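Local coordinates for protein mite allergen Der p 5 (Dermatophagoides pteronyssinus, PDB 3MQ1) that is a group 5 dust mite allergen bound by IgE that forms homodimers and larger oligomers, its role in the mite itself being unknown, at residues Val56-Met64 against Tyr75-Ser83. Numbering follows the deposited sequence.
Sequences VRGVLDRLM and YNLEMAKKS. With PO4 (phosphate ion), chain U.
The antiparallel pairing of helices 36-63 and 71-99, the second hairpin of a three-helix allergen chain, is carried here by Leu60, Leu63 and Met64 meeting Leu77, Ala80 and Lys81. The local axes approach to 9.6 Å and run at 159°, a shallow antiparallel crossing, with side chains from both helices meeting between the axes.

Leu60 splits its two methyls: CD1 sits over the backbone of the facing helix, 3.6 Å from Ala80 C, while CD2 lies 3.9 Å from Leu77 CD2. Leu60 CD1 also rests against the Ala80 CB methyl. Leu77 uses both of its methyls. Leu77 CD2 also packs at 3.7 Å against Leu63 CD1, the two side chains nearly perpendicular, whereas Leu77 CD1 touches Met64 CG at 3.7 Å, the two side chains running antiparallel alongside each other. Because Met64 bends at its last torsion (chi3 61°), its CE ends beside Glu78 CG.

One edge of this apolar layer is closed by a salt bridge that spans the helix hairpin. Lys81, with CG anti to the backbone N (chi1 -179°) and every later torsion also extended, reaches across so that Lys81 NZ donates to Asp61 OD1 at 2.8 Å, from the syn side and close to the carboxylate plane. On the way Lys81 CE passes 3.9 Å from Arg57 CG, the aliphatic stems roughly perpendicular. The Arg57 guanidinium is drawn off to Asp54, Asp85 and Glu88, acids that probably offset its charge near Lys81. Away from helix 71-99, Arg62 NH2 donates to O3 of a phosphate ion, probably from the crystallisation liquor. Segment 75-83 belongs to an experimentally mapped immunodominant conformational IgE epitope, and its Met79 packs on Gln12 of a second subunit and Glu11 of a third.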
ATOM      1  N   VAL B  56      22.123 -18.490  -7.442  1.00 48.24           N
ATOM      2  CA  VAL B  56      21.301 -18.313  -6.251  1.00 45.02           C
ATOM      3  C   VAL B  56      19.850 -18.012  -6.616  1.00 52.28           C
ATOM      4  O   VAL B  56      18.926 -18.509  -5.974  1.00 57.25           O
ATOM      5  CB  VAL B  56      21.845 -17.185  -5.352  1.00 44.34           C
ATOM      6  CG1 VAL B  56      20.944 -16.986  -4.144  1.00 22.06           C
ATOM      7  CG2 VAL B  56      23.268 -17.497  -4.916  1.00 31.65           C
ATOM      8  N   ARG B  57      19.656 -17.199  -7.650  1.00 62.15           N
ATOM      9  CA  ARG B  57      18.313 -16.870  -8.113  1.00 57.12           C
ATOM     10  C   ARG B  57      17.573 -18.131  -8.537  1.00 57.71           C
ATOM     11  O   ARG B  57      16.419 -18.340  -8.162  1.00 61.61           O
ATOM     12  CB  ARG B  57      18.361 -15.881  -9.278  1.00 46.92           C
ATOM     13  CG  ARG B  57      16.991 -15.560  -9.857  1.00 58.79           C
ATOM     14  CD  ARG B  57      17.088 -14.704 -11.110  1.00 61.32           C
ATOM     15  NE  ARG B  57      17.730 -13.420 -10.851  1.00 73.29           N
ATOM     16  CZ  ARG B  57      19.004 -13.155 -11.117  1.00 95.92           C
ATOM     17  NH1 ARG B  57      19.780 -14.086 -11.657  1.00102.78           N
ATOM     18  NH2 ARG B  57      19.504 -11.958 -10.846  1.00102.44           N
ATOM     19  N   GLY B  58      18.243 -18.966  -9.325  1.00 56.22           N
ATOM     20  CA  GLY B  58      17.671 -20.226  -9.758  1.00 49.35           C
ATOM     21  C   GLY B  58      17.211 -21.057  -8.579  1.00 55.26           C
ATOM     22  O   GLY B  58      16.178 -21.722  -8.640  1.00 64.73           O
ATOM     23  N   VAL B  59      17.982 -21.014  -7.498  1.00 45.17           N
ATOM     24  CA  VAL B  59      17.632 -21.731  -6.278  1.00 36.19           C
ATOM     25  C   VAL B  59      16.423 -21.083  -5.613  1.00 47.22           C
ATOM     26  O   VAL B  59      15.533 -21.768  -5.113  1.00 52.32           O
ATOM     27  CB  VAL B  59      18.805 -21.753  -5.280  1.00 36.16           C
ATOM     28  CG1 VAL B  59      18.415 -22.507  -4.019  1.00 46.63           C
ATOM     29  CG2 VAL B  59      20.035 -22.375  -5.922  1.00 30.64           C
ATOM     30  N   LEU B  60      16.401 -19.754  -5.616  1.00 44.40           N
ATOM     31  CA  LEU B  60      15.308 -18.997  -5.016  1.00 34.67           C
ATOM     32  C   LEU B  60      14.003 -19.209  -5.774  1.00 45.02           C
ATOM     33  O   LEU B  60      12.920 -19.146  -5.194  1.00 54.10           O
ATOM     34  CB  LEU B  60      15.654 -17.508  -4.970  1.00 33.37           C
ATOM     35  CG  LEU B  60      16.845 -17.135  -4.088  1.00 40.08           C
ATOM     36  CD1 LEU B  60      17.192 -15.663  -4.243  1.00 25.60           C
ATOM     37  CD2 LEU B  60      16.560 -17.475  -2.634  1.00 33.95           C
ATOM     38  N   ASP B  61      14.113 -19.455  -7.076  1.00 49.12           N
ATOM     39  CA  ASP B  61      12.946 -19.725  -7.906  1.00 56.62           C
ATOM     40  C   ASP B  61      12.371 -21.101  -7.591  1.00 69.21           C
ATOM     41  O   ASP B  61      11.154 -21.286  -7.573  1.00 71.99           O
ATOM     42  CB  ASP B  61      13.308 -19.636  -9.390  1.00 63.66           C
ATOM     43  CG  ASP B  61      13.457 -18.204  -9.868  1.00 65.82           C
ATOM     44  OD1 ASP B  61      12.860 -17.304  -9.243  1.00 55.83           O
ATOM     45  OD2 ASP B  61      14.164 -17.982 -10.873  1.00 74.01           O
ATOM     46  N   ARG B  62      13.255 -22.060  -7.343  1.00 65.66           N
ATOM     47  CA  ARG B  62      12.850 -23.419  -7.008  1.00 54.20           C
ATOM     48  C   ARG B  62      12.166 -23.459  -5.647  1.00 50.18           C
ATOM     49  O   ARG B  62      11.136 -24.111  -5.476  1.00 47.61           O
ATOM     50  CB  ARG B  62      14.064 -24.349  -7.008  1.00 68.96           C
ATOM     51  CG  ARG B  62      14.780 -24.432  -8.343  1.00 83.07           C
ATOM     52  CD  ARG B  62      16.172 -25.023  -8.187  1.00109.76           C
ATOM     53  NE  ARG B  62      16.904 -25.022  -9.449  1.00127.77           N
ATOM     54  CZ  ARG B  62      18.188 -25.343  -9.569  1.00140.70           C
ATOM     55  NH1 ARG B  62      18.892 -25.689  -8.499  1.00142.07           N
ATOM     56  NH2 ARG B  62      18.768 -25.313 -10.760  1.00145.11           N
ATOM     57  N   LEU B  63      12.749 -22.755  -4.682  1.00 48.20           N
ATOM     58  CA  LEU B  63      12.211 -22.706  -3.327  1.00 47.68           C
ATOM     59  C   LEU B  63      10.787 -22.166  -3.307  1.00 49.19           C
ATOM     60  O   LEU B  63       9.938 -22.662  -2.569  1.00 49.67           O
ATOM     61  CB  LEU B  63      13.106 -21.849  -2.432  1.00 45.08           C
ATOM     62  CG  LEU B  63      14.510 -22.390  -2.166  1.00 31.21           C
ATOM     63  CD1 LEU B  63      15.362 -21.351  -1.454  1.00 35.98           C
ATOM     64  CD2 LEU B  63      14.440 -23.678  -1.360  1.00 26.19           C
ATOM     65  N   MET B  64      10.534 -21.145  -4.119  1.00 45.75           N
ATOM     66  CA  MET B  64       9.215 -20.528  -4.185  1.00 49.91           C
ATOM     67  C   MET B  64       8.166 -21.507  -4.703  1.00 58.65           C
ATOM     68  O   MET B  64       6.967 -21.301  -4.517  1.00 62.04           O
ATOM     69  CB  MET B  64       9.252 -19.280  -5.071  1.00 46.03           C
ATOM     70  CG  MET B  64      10.132 -18.164  -4.535  1.00 60.49           C
ATOM     71  SD  MET B  64      10.217 -16.744  -5.644  1.00 79.90           S
ATOM     72  CE  MET B  64       8.497 -16.251  -5.698  1.00189.53           C
ATOM     73  N   TYR B  75       7.853 -13.988   1.189  1.00 53.73           N
ATOM     74  CA  TYR B  75       8.387 -12.632   1.158  1.00 57.10           C
ATOM     75  C   TYR B  75       9.908 -12.634   1.259  1.00 49.16           C
ATOM     76  O   TYR B  75      10.589 -11.931   0.511  1.00 36.36           O
ATOM     77  CB  TYR B  75       7.783 -11.784   2.279  1.00 69.28           C
ATOM     78  CG  TYR B  75       8.318 -10.371   2.331  1.00 77.39           C
ATOM     79  CD1 TYR B  75       7.855  -9.400   1.453  1.00 74.32           C
ATOM     80  CD2 TYR B  75       9.284 -10.007   3.259  1.00 55.77           C
ATOM     81  CE1 TYR B  75       8.342  -8.108   1.496  1.00 73.05           C
ATOM     82  CE2 TYR B  75       9.776  -8.716   3.311  1.00 55.22           C
ATOM     83  CZ  TYR B  75       9.301  -7.770   2.426  1.00 64.09           C
ATOM     84  OH  TYR B  75       9.788  -6.485   2.473  1.00 60.40           O
ATOM     85  N   ASN B  76      10.438 -13.426   2.186  1.00 42.63           N
ATOM     86  CA  ASN B  76      11.882 -13.545   2.355  1.00 29.61           C
ATOM     87  C   ASN B  76      12.565 -13.974   1.061  1.00 33.07           C
ATOM     88  O   ASN B  76      13.617 -13.447   0.699  1.00 44.94           O
ATOM     89  CB  ASN B  76      12.216 -14.529   3.478  1.00 38.74           C
ATOM     90  CG  ASN B  76      11.744 -14.049   4.836  1.00 39.58           C
ATOM     91  OD1 ASN B  76      11.140 -12.984   4.955  1.00 38.05           O
ATOM     92  ND2 ASN B  76      12.020 -14.836   5.869  1.00 31.11           N
ATOM     93  N   LEU B  77      11.957 -14.932   0.368  1.00 31.34           N
ATOM     94  CA  LEU B  77      12.479 -15.405  -0.908  1.00 53.89           C
ATOM     95  C   LEU B  77      12.393 -14.316  -1.971  1.00 53.44           C
ATOM     96  O   LEU B  77      13.335 -14.104  -2.733  1.00 56.62           O
ATOM     97  CB  LEU B  77      11.722 -16.651  -1.369  1.00 58.00           C
ATOM     98  CG  LEU B  77      11.903 -17.907  -0.515  1.00 52.15           C
ATOM     99  CD1 LEU B  77      11.009 -19.030  -1.014  1.00 59.55           C
ATOM    100  CD2 LEU B  77      13.361 -18.339  -0.510  1.00 53.85           C
ATOM    101  N   GLU B  78      11.254 -13.629  -2.016  1.00 40.34           N
ATOM    102  CA  GLU B  78      11.053 -12.539  -2.965  1.00 51.28           C
ATOM    103  C   GLU B  78      12.113 -11.456  -2.791  1.00 62.57           C
ATOM    104  O   GLU B  78      12.711 -10.999  -3.764  1.00 72.81           O
ATOM    105  CB  GLU B  78       9.655 -11.936  -2.806  1.00 55.56           C
ATOM    106  CG  GLU B  78       8.522 -12.857  -3.232  1.00 82.72           C
ATOM    107  CD  GLU B  78       7.158 -12.214  -3.073  1.00 95.59           C
ATOM    108  OE1 GLU B  78       7.092 -11.074  -2.567  1.00 93.30           O
ATOM    109  OE2 GLU B  78       6.151 -12.848  -3.455  1.00106.65           O
ATOM    110  N   MET B  79      12.338 -11.050  -1.545  1.00 63.45           N
ATOM    111  CA  MET B  79      13.336 -10.031  -1.238  1.00 61.02           C
ATOM    112  C   MET B  79      14.740 -10.513  -1.573  1.00 69.46           C
ATOM    113  O   MET B  79      15.552  -9.764  -2.116  1.00 74.32           O
ATOM    114  CB  MET B  79      13.262  -9.632   0.237  1.00 56.52           C
ATOM    115  CG  MET B  79      11.983  -8.910   0.619  1.00 68.86           C
ATOM    116  SD  MET B  79      11.722  -7.418  -0.358  1.00100.86           S
ATOM    117  CE  MET B  79      13.221  -6.507   0.004  1.00191.47           C
ATOM    118  N   ALA B  80      15.022 -11.769  -1.244  1.00 57.22           N
ATOM    119  CA  ALA B  80      16.323 -12.361  -1.529  1.00 39.21           C
ATOM    120  C   ALA B  80      16.603 -12.338  -3.026  1.00 51.54           C
ATOM    121  O   ALA B  80      17.732 -12.104  -3.454  1.00 53.77           O
ATOM    122  CB  ALA B  80      16.386 -13.783  -0.998  1.00 28.75           C
ATOM    123  N   LYS B  81      15.561 -12.577  -3.816  1.00 44.70           N
ATOM    124  CA  LYS B  81      15.679 -12.564  -5.269  1.00 53.09           C
ATOM    125  C   LYS B  81      15.747 -11.134  -5.794  1.00 64.58           C
ATOM    126  O   LYS B  81      16.464 -10.847  -6.752  1.00 68.86           O
ATOM    127  CB  LYS B  81      14.500 -13.304  -5.906  1.00 51.28           C
ATOM    128  CG  LYS B  81      14.543 -13.354  -7.424  1.00 55.93           C
ATOM    129  CD  LYS B  81      13.308 -14.039  -7.991  1.00 48.99           C
ATOM    130  CE  LYS B  81      13.347 -14.077  -9.511  1.00 65.85           C
ATOM    131  NZ  LYS B  81      12.122 -14.697 -10.087  1.00 65.28           N
ATOM    132  N   LYS B  82      14.998 -10.240  -5.156  1.00 52.57           N
ATOM    133  CA  LYS B  82      14.966  -8.839  -5.557  1.00 62.55           C
ATOM    134  C   LYS B  82      16.319  -8.172  -5.327  1.00 67.34           C
ATOM    135  O   LYS B  82      16.865  -7.531  -6.224  1.00 66.75           O
ATOM    136  CB  LYS B  82      13.871  -8.088  -4.796  1.00 69.97           C
ATOM    137  CG  LYS B  82      13.725  -6.629  -5.200  1.00 73.01           C
ATOM    138  CD  LYS B  82      12.633  -5.940  -4.396  1.00 64.38           C
ATOM    139  N   SER B  83      16.853  -8.328  -4.119  1.00 61.87           N
ATOM    140  CA  SER B  83      18.154  -7.765  -3.780  1.00 58.71           C
ATOM    141  C   SER B  83      19.239  -8.331  -4.690  1.00 50.76           C
ATOM    142  O   SER B  83      20.268  -7.695  -4.917  1.00 50.01           O
ATOM    143  CB  SER B  83      18.495  -8.039  -2.315  1.00 58.60           C
ATOM    144  OG  SER B  83      17.550  -7.435  -1.450  1.00 73.96           O
TER
HETATM  145  P   PO4 U 213      21.895 -23.587 -10.234  1.00193.96           P
HETATM  146  O1  PO4 U 213      20.987 -22.615 -10.950  1.00191.94           O
HETATM  147  O2  PO4 U 213      22.106 -23.123  -8.814  1.00198.74           O
HETATM  148  O3  PO4 U 213      21.264 -24.956 -10.204  1.00199.62           O
HETATM  149  O4  PO4 U 213      23.222 -23.659 -10.950  1.00189.67           O